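Long-range contacts in mutual gliding motility protein C (MglC) (PDB 7CT3), which probably helps control cell polarity in gliding motility as a Roadblock/LC7-domain protein that interacts with its paralog MglB: residues L80-L85 with K104-L109; E15-C20 with L92-H97. One frame throughout, in Å; residues are numbered along the deposited sequence.

Contact 1: L80-L85 with K104-L109; sequences LTVMRL and KGRYVL
Val82 and Leu109 carry the apolar part of this contact, sliding past each other in opposite directions where helix 102-117 lies over strand 79-87. The helix segment runs nearly parallel to the strand, its axis 8.9 Å away at the closest point and turned by 19°. CD2 of Leu109 does most of the touching: it meets Val82 CG1 at 3.8 Å and also rests on the strand backbone, 3.3 Å from Val82 O. The other branch of Val82, CG2, packs on Arg106 CG at 3.9 Å, the two side chains crossing at about a right angle.

The polar part runs through one water. Arg84 has CG anti to its carbonyl carbon (chi1 -71°) and an extended chain from CG to NE, whose CD passes 3.9 Å from Leu109 O. Arg84 NE gives its hydrogen to the water at 2.8 Å, in the plane of the guanidinium, and the water in turn donates to Arg106 O at 2.7 Å. The Arg106 chain bends at chi3 (57°), and its NE forms a salt bridge with Glu71; Arg84 NH2 lies at long, weak ion-pair range of the same carboxylate.

Arg84 NH2 and Arg106 NH2, 6.0 Å apart, probably repel each other mildly, which the carboxylate of Glu71 probably offsets in part. Between 80-85 and 104-109 the polar tie therefore depends on a single water; further along, Leu85 O bonds to Arg117.

Contact 2: E15-C20 with L92-H97; sequences EGALAC and LVLALH
Ala95 O is gripped by two successive amides of the facing strand. Leu18 N donates to Ala95 O at 2.7 Å, tilted 26° from the carbonyl plane, and Ala19 N adds a weak bond to the same oxygen at 3.3 Å. Leu18 and Ala19 therefore both face Ala95, and the register shifts by one residue.

Two more backbone bonds flank this oxygen. Ala95 N reaches Ala19 O at 2.9 Å with a nearly straight N-H...O angle of 171°, while His97 N donates at 2.8 Å to the O of Gly16, in the loop ahead of the strand. Past Ala19, the CA of Cys20 makes a CA-H...O contact with Val93 O.

The side chains divide between the two faces of the sheet. Ala17, Cys20, Leu94 and Leu96 share one. There CD1 of Leu94 approaches the CB of Ala17 at 4.1 Å, and Cys20 SG, anti to its backbone N (chi1 -166°), meets Leu92 CD1 at 4.0 Å. Leu109 of helix 102-117 and residues of helix 4-13 cover this side. The CB atoms of Ala19 and Ala95 point to the other face, where Tyr50 of helix 44-61 packs on Ala95. Leu18 reaches across to the neighbouring strand instead: its CD1 lies 3.3 Å from His97 N, and Ala46 and Trp47 of helix 44-61 touch its side chain.

Two residues, Leu18 and Ala19, set against the single Ala95 form a classic beta bulge, at the start of strand 17-24 in the central antiparallel sheet of the Roadblock/LC7 domain.

Overall arrangement
Strand 90-97 joins the two contacts: it pairs with strand 17-24 in contact 2 and, along its other edge, with strand 79-87 of contact 1. Their centres are 8 Å apart. Probable hydrogen bonds link them directly, Arg84 O to Leu92 N at 2.8 Å and Val82 O to Leu94 N at 2.9 Å. Helix 102-117 follows strand 90-97 in the chain and folds back over the sheet, bringing Gly105 CA to 3.6 Å from Leu94 CD2. The bound sodium ion, at Leu64, Thr66 and Val69, is about 8 Å from the Arg84 side chain and about 12 Å from that of Leu92. Contact 1 also nears the second subunit, whose Phe102 packs on Arg106.

Contact 1: L80-L85 with K104-L109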
ATOM      1  N   LEU A  80      -1.934  -8.120  -4.872  1.00 23.43           N
ATOM      2  CA  LEU A  80      -1.949  -7.056  -3.842  1.00 23.25           C
ATOM      3  C   LEU A  80      -1.259  -7.605  -2.596  1.00 22.64           C
ATOM      4  O   LEU A  80      -1.400  -8.816  -2.322  1.00 24.68           O
ATOM      5  CB  LEU A  80      -3.393  -6.652  -3.539  1.00 24.21           C
ATOM      6  CG  LEU A  80      -4.299  -6.464  -4.752  1.00 27.18           C
ATOM      7  CD1 LEU A  80      -5.712  -6.122  -4.312  1.00 30.07           C
ATOM      8  CD2 LEU A  80      -3.758  -5.394  -5.690  1.00 27.29           C
ATOM      9  N   THR A  81      -0.529  -6.756  -1.880  1.00 23.04           N
ATOM     10  CA  THR A  81       0.123  -7.126  -0.603  1.00 24.04           C
ATOM     11  C   THR A  81      -0.256  -6.110   0.470  1.00 23.02           C
ATOM     12  O   THR A  81      -0.552  -4.943   0.128  1.00 25.37           O
ATOM     13  CB  THR A  81       1.642  -7.278  -0.740  1.00 25.77           C
ATOM     14  OG1 THR A  81       2.208  -5.998  -1.020  1.00 26.91           O
ATOM     15  CG2 THR A  81       2.025  -8.281  -1.807  1.00 28.24           C
ATOM     16  N   VAL A  82      -0.273  -6.582   1.710  1.00 22.77           N
ATOM     17  CA  VAL A  82      -0.435  -5.772   2.946  1.00 24.38           C
ATOM     18  C   VAL A  82       0.626  -6.267   3.916  1.00 22.97           C
ATOM     19  O   VAL A  82       0.746  -7.476   4.110  1.00 23.79           O
ATOM     20  CB  VAL A  82      -1.835  -5.931   3.567  1.00 28.99           C
ATOM     21  CG1 VAL A  82      -2.055  -4.909   4.668  1.00 33.72           C
ATOM     22  CG2 VAL A  82      -2.936  -5.863   2.528  1.00 31.94           C
HETATM   23  N   MSE A  83       1.357  -5.328   4.522  1.00 22.60           N
HETATM   24  CA  MSE A  83       2.430  -5.665   5.439  1.00 23.27           C
HETATM   25  C   MSE A  83       2.311  -4.826   6.705  1.00 21.98           C
HETATM   26  O   MSE A  83       1.975  -3.644   6.630  1.00 22.75           O
HETATM   27  CB  MSE A  83       3.784  -5.416   4.775  1.00 25.18           C
HETATM   28  CG  MSE A  83       4.055  -6.307   3.598  1.00 28.17           C
HETATM   29 SE   MSE A  83       5.674  -5.718   2.704  1.00 31.18          SE
HETATM   30  CE  MSE A  83       5.036  -4.307   1.502  1.00 33.19           C
ATOM     31  N   ARG A  84       2.609  -5.460   7.848  1.00 22.92           N
ATOM     32  CA  ARG A  84       2.661  -4.797   9.142  1.00 23.19           C
ATOM     33  C   ARG A  84       3.895  -5.275   9.913  1.00 23.52           C
ATOM     34  O   ARG A  84       4.371  -6.399   9.654  1.00 23.36           O
ATOM     35  CB  ARG A  84       1.401  -5.083   9.966  1.00 24.43           C
ATOM     36  CG  ARG A  84       0.149  -4.402   9.435  1.00 25.63           C
ATOM     37  CD  ARG A  84      -1.042  -4.520  10.367  1.00 28.27           C
ATOM     38  NE  ARG A  84      -2.034  -3.548   9.940  1.00 30.62           N
ATOM     39  CZ  ARG A  84      -2.213  -2.339  10.463  1.00 29.34           C
ATOM     40  NH1 ARG A  84      -1.513  -1.930  11.508  1.00 30.59           N
ATOM     41  NH2 ARG A  84      -3.128  -1.545   9.946  1.00 31.56           N
ATOM     42  N   LEU A  85       4.380  -4.447  10.839  1.00 24.53           N
ATOM     43  CA  LEU A  85       5.567  -4.733  11.681  1.00 26.20           C
ATOM     44  C   LEU A  85       5.182  -5.720  12.786  1.00 26.95           C
ATOM     45  O   LEU A  85       4.140  -5.517  13.423  1.00 29.54           O
ATOM     46  CB  LEU A  85       6.080  -3.418  12.274  1.00 27.30           C
ATOM     47  CG  LEU A  85       7.461  -3.491  12.919  1.00 30.42           C
ATOM     48  CD1 LEU A  85       8.525  -3.788  11.873  1.00 31.93           C
ATOM     49  CD2 LEU A  85       7.776  -2.198  13.656  1.00 32.18           C
ATOM     50  N   LYS A 104     -10.932  -6.468   3.231  1.00 30.33           N
ATOM     51  CA  LYS A 104     -10.976  -7.534   4.264  1.00 32.35           C
ATOM     52  C   LYS A 104      -9.536  -7.923   4.623  1.00 28.37           C
ATOM     53  O   LYS A 104      -9.247  -8.066   5.819  1.00 28.49           O
ATOM     54  CB  LYS A 104     -11.813  -8.715   3.764  1.00 35.62           C
ATOM     55  CG  LYS A 104     -12.046  -9.824   4.781  1.00 40.06           C
ATOM     56  CD  LYS A 104     -12.944  -9.419   5.928  1.00 43.81           C
ATOM     57  CE  LYS A 104     -13.126 -10.511   6.961  1.00 46.56           C
ATOM     58  NZ  LYS A 104     -13.614 -11.771   6.352  1.00 51.54           N
ATOM     59  N   GLY A 105      -8.656  -8.060   3.626  1.00 28.08           N
ATOM     60  CA  GLY A 105      -7.227  -8.355   3.846  1.00 28.08           C
ATOM     61  C   GLY A 105      -6.606  -7.387   4.841  1.00 25.37           C
ATOM     62  O   GLY A 105      -5.979  -7.843   5.814  1.00 25.25           O
ATOM     63  N   ARG A 106      -6.782  -6.085   4.611  1.00 26.09           N
ATOM     64  CA  ARG A 106      -6.210  -5.005   5.460  1.00 26.41           C
ATOM     65  C   ARG A 106      -6.761  -5.145   6.885  1.00 27.07           C
ATOM     66  O   ARG A 106      -5.964  -5.093   7.846  1.00 25.16           O
ATOM     67  CB  ARG A 106      -6.523  -3.637   4.849  1.00 26.83           C
ATOM     68  CG  ARG A 106      -5.810  -3.372   3.531  1.00 29.26           C
ATOM     69  CD  ARG A 106      -6.109  -2.000   2.955  1.00 32.76           C
ATOM     70  NE  ARG A 106      -5.763  -0.944   3.898  1.00 33.12           N
ATOM     71  CZ  ARG A 106      -6.619  -0.106   4.478  1.00 36.51           C
ATOM     72  NH1 ARG A 106      -7.912  -0.145   4.197  1.00 42.89           N
ATOM     73  NH2 ARG A 106      -6.168   0.792   5.338  1.00 39.78           N
ATOM     74  N   TYR A 107      -8.073  -5.357   7.012  1.00 26.52           N
ATOM     75  CA  TYR A 107      -8.772  -5.492   8.315  1.00 27.70           C
ATOM     76  C   TYR A 107      -8.240  -6.726   9.058  1.00 25.61           C
ATOM     77  O   TYR A 107      -7.833  -6.611  10.226  1.00 25.19           O
ATOM     78  CB  TYR A 107     -10.286  -5.541   8.101  1.00 30.74           C
ATOM     79  CG  TYR A 107     -11.054  -6.015   9.305  1.00 34.00           C
ATOM     80  CD1 TYR A 107     -11.320  -5.166  10.367  1.00 36.61           C
ATOM     81  CD2 TYR A 107     -11.484  -7.328   9.395  1.00 34.54           C
ATOM     82  CE1 TYR A 107     -12.012  -5.606  11.485  1.00 39.66           C
ATOM     83  CE2 TYR A 107     -12.170  -7.784  10.505  1.00 38.24           C
ATOM     84  CZ  TYR A 107     -12.442  -6.919  11.550  1.00 39.93           C
ATOM     85  OH  TYR A 107     -13.126  -7.366  12.642  1.00 44.08           O
ATOM     86  N   VAL A 108      -8.230  -7.885   8.399  1.00 27.09           N
ATOM     87  CA  VAL A 108      -7.826  -9.166   9.050  1.00 26.91           C
ATOM     88  C   VAL A 108      -6.348  -9.082   9.466  1.00 25.36           C
ATOM     89  O   VAL A 108      -6.025  -9.537  10.575  1.00 27.43           O
ATOM     90  CB  VAL A 108      -8.117 -10.380   8.151  1.00 26.86           C
ATOM     91  CG1 VAL A 108      -7.502 -11.647   8.720  1.00 28.26           C
ATOM     92  CG2 VAL A 108      -9.613 -10.565   7.942  1.00 29.01           C
ATOM     93  N   LEU A 109      -5.467  -8.511   8.640  1.00 24.56           N
ATOM     94  CA  LEU A 109      -4.033  -8.428   9.019  1.00 25.38           C
ATOM     95  C   LEU A 109      -3.874  -7.507  10.234  1.00 25.23           C
ATOM     96  O   LEU A 109      -3.048  -7.832  11.108  1.00 25.13           O
ATOM     97  CB  LEU A 109      -3.166  -7.965   7.845  1.00 26.29           C
ATOM     98  CG  LEU A 109      -1.714  -8.424   7.953  1.00 27.35           C
ATOM     99  CD1 LEU A 109      -1.617  -9.935   7.783  1.00 29.07           C
ATOM    100  CD2 LEU A 109      -0.825  -7.714   6.950  1.00 27.35           C
TER
HETATM  101  O   HOH W   1      -3.472  -4.186   7.675  1.00 29.69           O

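Contact 2: E15-C20 with L92-H97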
ATOM      1  N   GLU A  15     -10.841 -13.794   0.999  1.00 42.72           N
ATOM      2  CA  GLU A  15     -11.113 -14.296  -0.374  1.00 46.87           C
ATOM      3  C   GLU A  15      -9.961 -13.851  -1.280  1.00 41.25           C
ATOM      4  O   GLU A  15      -9.630 -12.646  -1.270  1.00 38.96           O
ATOM      5  CB  GLU A  15     -12.455 -13.790  -0.918  1.00 50.61           C
ATOM      6  CG  GLU A  15     -13.687 -14.324  -0.195  1.00 56.74           C
ATOM      7  CD  GLU A  15     -13.542 -15.669   0.499  1.00 61.87           C
ATOM      8  OE1 GLU A  15     -13.562 -15.693   1.748  1.00 74.65           O
ATOM      9  OE2 GLU A  15     -13.425 -16.691  -0.207  1.00 72.15           O
ATOM     10  N   GLY A  16      -9.348 -14.803  -1.989  1.00 38.36           N
ATOM     11  CA  GLY A  16      -8.276 -14.554  -2.971  1.00 39.63           C
ATOM     12  C   GLY A  16      -6.886 -14.531  -2.353  1.00 38.01           C
ATOM     13  O   GLY A  16      -5.935 -14.252  -3.101  1.00 38.26           O
ATOM     14  N   ALA A  17      -6.748 -14.823  -1.054  1.00 35.38           N
ATOM     15  CA  ALA A  17      -5.445 -14.859  -0.345  1.00 34.14           C
ATOM     16  C   ALA A  17      -4.557 -15.944  -0.966  1.00 34.96           C
ATOM     17  O   ALA A  17      -5.020 -17.091  -1.076  1.00 38.43           O
ATOM     18  CB  ALA A  17      -5.648 -15.100   1.131  1.00 35.42           C
ATOM     19  N   LEU A  18      -3.335 -15.578  -1.363  1.00 31.51           N
ATOM     20  CA  LEU A  18      -2.306 -16.508  -1.904  1.00 34.40           C
ATOM     21  C   LEU A  18      -1.524 -17.108  -0.733  1.00 32.69           C
ATOM     22  O   LEU A  18      -1.295 -18.327  -0.718  1.00 32.24           O
ATOM     23  CB  LEU A  18      -1.355 -15.741  -2.828  1.00 35.33           C
ATOM     24  CG  LEU A  18      -1.781 -15.577  -4.286  1.00 44.34           C
ATOM     25  CD1 LEU A  18      -3.278 -15.361  -4.418  1.00 51.04           C
ATOM     26  CD2 LEU A  18      -1.023 -14.432  -4.935  1.00 48.14           C
ATOM     27  N   ALA A  19      -1.104 -16.257   0.198  1.00 30.69           N
ATOM     28  CA  ALA A  19      -0.157 -16.612   1.273  1.00 30.96           C
ATOM     29  C   ALA A  19      -0.177 -15.536   2.354  1.00 28.45           C
ATOM     30  O   ALA A  19      -0.424 -14.354   2.028  1.00 28.66           O
ATOM     31  CB  ALA A  19       1.230 -16.767   0.696  1.00 32.50           C
ATOM     32  N   CYS A  20       0.094 -15.946   3.588  1.00 24.64           N
ATOM     33  CA  CYS A  20       0.424 -15.046   4.717  1.00 25.90           C
ATOM     34  C   CYS A  20       1.719 -15.555   5.350  1.00 27.04           C
ATOM     35  O   CYS A  20       1.798 -16.763   5.641  1.00 28.79           O
ATOM     36  CB  CYS A  20      -0.712 -14.975   5.723  1.00 26.47           C
ATOM     37  SG  CYS A  20      -0.531 -13.594   6.877  1.00 31.50           S
ATOM     38  N   LEU A  92       5.044  -8.984   8.837  1.00 25.25           N
ATOM     39  CA  LEU A  92       3.948  -9.889   8.437  1.00 25.79           C
ATOM     40  C   LEU A  92       3.481  -9.443   7.052  1.00 25.76           C
ATOM     41  O   LEU A  92       3.277  -8.231   6.883  1.00 28.53           O
ATOM     42  CB  LEU A  92       2.863  -9.726   9.503  1.00 30.21           C
ATOM     43  CG  LEU A  92       1.657 -10.650   9.416  1.00 31.23           C
ATOM     44  CD1 LEU A  92       2.066 -12.108   9.527  1.00 30.39           C
ATOM     45  CD2 LEU A  92       0.663 -10.281  10.504  1.00 34.03           C
ATOM     46  N   VAL A  93       3.364 -10.359   6.091  1.00 25.46           N
ATOM     47  CA  VAL A  93       2.937 -10.014   4.701  1.00 26.93           C
ATOM     48  C   VAL A  93       1.787 -10.934   4.286  1.00 26.12           C
ATOM     49  O   VAL A  93       1.928 -12.163   4.388  1.00 28.99           O
ATOM     50  CB  VAL A  93       4.101 -10.050   3.688  1.00 30.30           C
ATOM     51  CG1 VAL A  93       4.924 -11.317   3.778  1.00 33.81           C
ATOM     52  CG2 VAL A  93       3.615  -9.829   2.262  1.00 29.64           C
ATOM     53  N   LEU A  94       0.685 -10.325   3.846  1.00 22.82           N
ATOM     54  CA  LEU A  94      -0.441 -10.998   3.166  1.00 24.37           C
ATOM     55  C   LEU A  94      -0.374 -10.656   1.676  1.00 23.66           C
ATOM     56  O   LEU A  94      -0.292  -9.457   1.343  1.00 23.79           O
ATOM     57  CB  LEU A  94      -1.755 -10.523   3.787  1.00 25.73           C
ATOM     58  CG  LEU A  94      -3.024 -10.930   3.042  1.00 26.79           C
ATOM     59  CD1 LEU A  94      -3.170 -12.445   2.993  1.00 28.01           C
ATOM     60  CD2 LEU A  94      -4.240 -10.291   3.692  1.00 28.79           C
ATOM     61  N   ALA A  95      -0.379 -11.680   0.825  1.00 23.98           N
ATOM     62  CA  ALA A  95      -0.495 -11.549  -0.644  1.00 26.16           C
ATOM     63  C   ALA A  95      -1.853 -12.113  -1.049  1.00 26.88           C
ATOM     64  O   ALA A  95      -2.194 -13.219  -0.581  1.00 26.29           O
ATOM     65  CB  ALA A  95       0.633 -12.273  -1.335  1.00 28.45           C
ATOM     66  N   LEU A  96      -2.608 -11.377  -1.863  1.00 25.86           N
ATOM     67  CA  LEU A  96      -3.875 -11.896  -2.430  1.00 29.93           C
ATOM     68  C   LEU A  96      -3.951 -11.558  -3.921  1.00 28.00           C
ATOM     69  O   LEU A  96      -3.280 -10.612  -4.357  1.00 29.50           O
ATOM     70  CB  LEU A  96      -5.064 -11.355  -1.626  1.00 33.54           C
ATOM     71  CG  LEU A  96      -5.212  -9.840  -1.515  1.00 33.75           C
ATOM     72  CD1 LEU A  96      -6.677  -9.454  -1.468  1.00 39.05           C
ATOM     73  CD2 LEU A  96      -4.500  -9.297  -0.285  1.00 34.18           C
ATOM     74  N   HIS A  97      -4.707 -12.356  -4.677  1.00 28.66           N
ATOM     75  CA  HIS A  97      -5.045 -12.091  -6.098  1.00 32.16           C
ATOM     76  C   HIS A  97      -5.744 -10.727  -6.173  1.00 30.77           C
ATOM     77  O   HIS A  97      -6.460 -10.390  -5.215  1.00 34.40           O
ATOM     78  CB  HIS A  97      -5.898 -13.241  -6.656  1.00 35.54           C
ATOM     79  CG  HIS A  97      -6.115 -13.153  -8.125  1.00 40.68           C
ATOM     80  ND1 HIS A  97      -7.094 -12.355  -8.677  1.00 44.59           N
ATOM     81  CD2 HIS A  97      -5.489 -13.758  -9.156  1.00 43.91           C
ATOM     82  CE1 HIS A  97      -7.058 -12.464  -9.989  1.00 46.17           C
ATOM     83  NE2 HIS A  97      -6.086 -13.323 -10.307  1.00 48.24           N
TER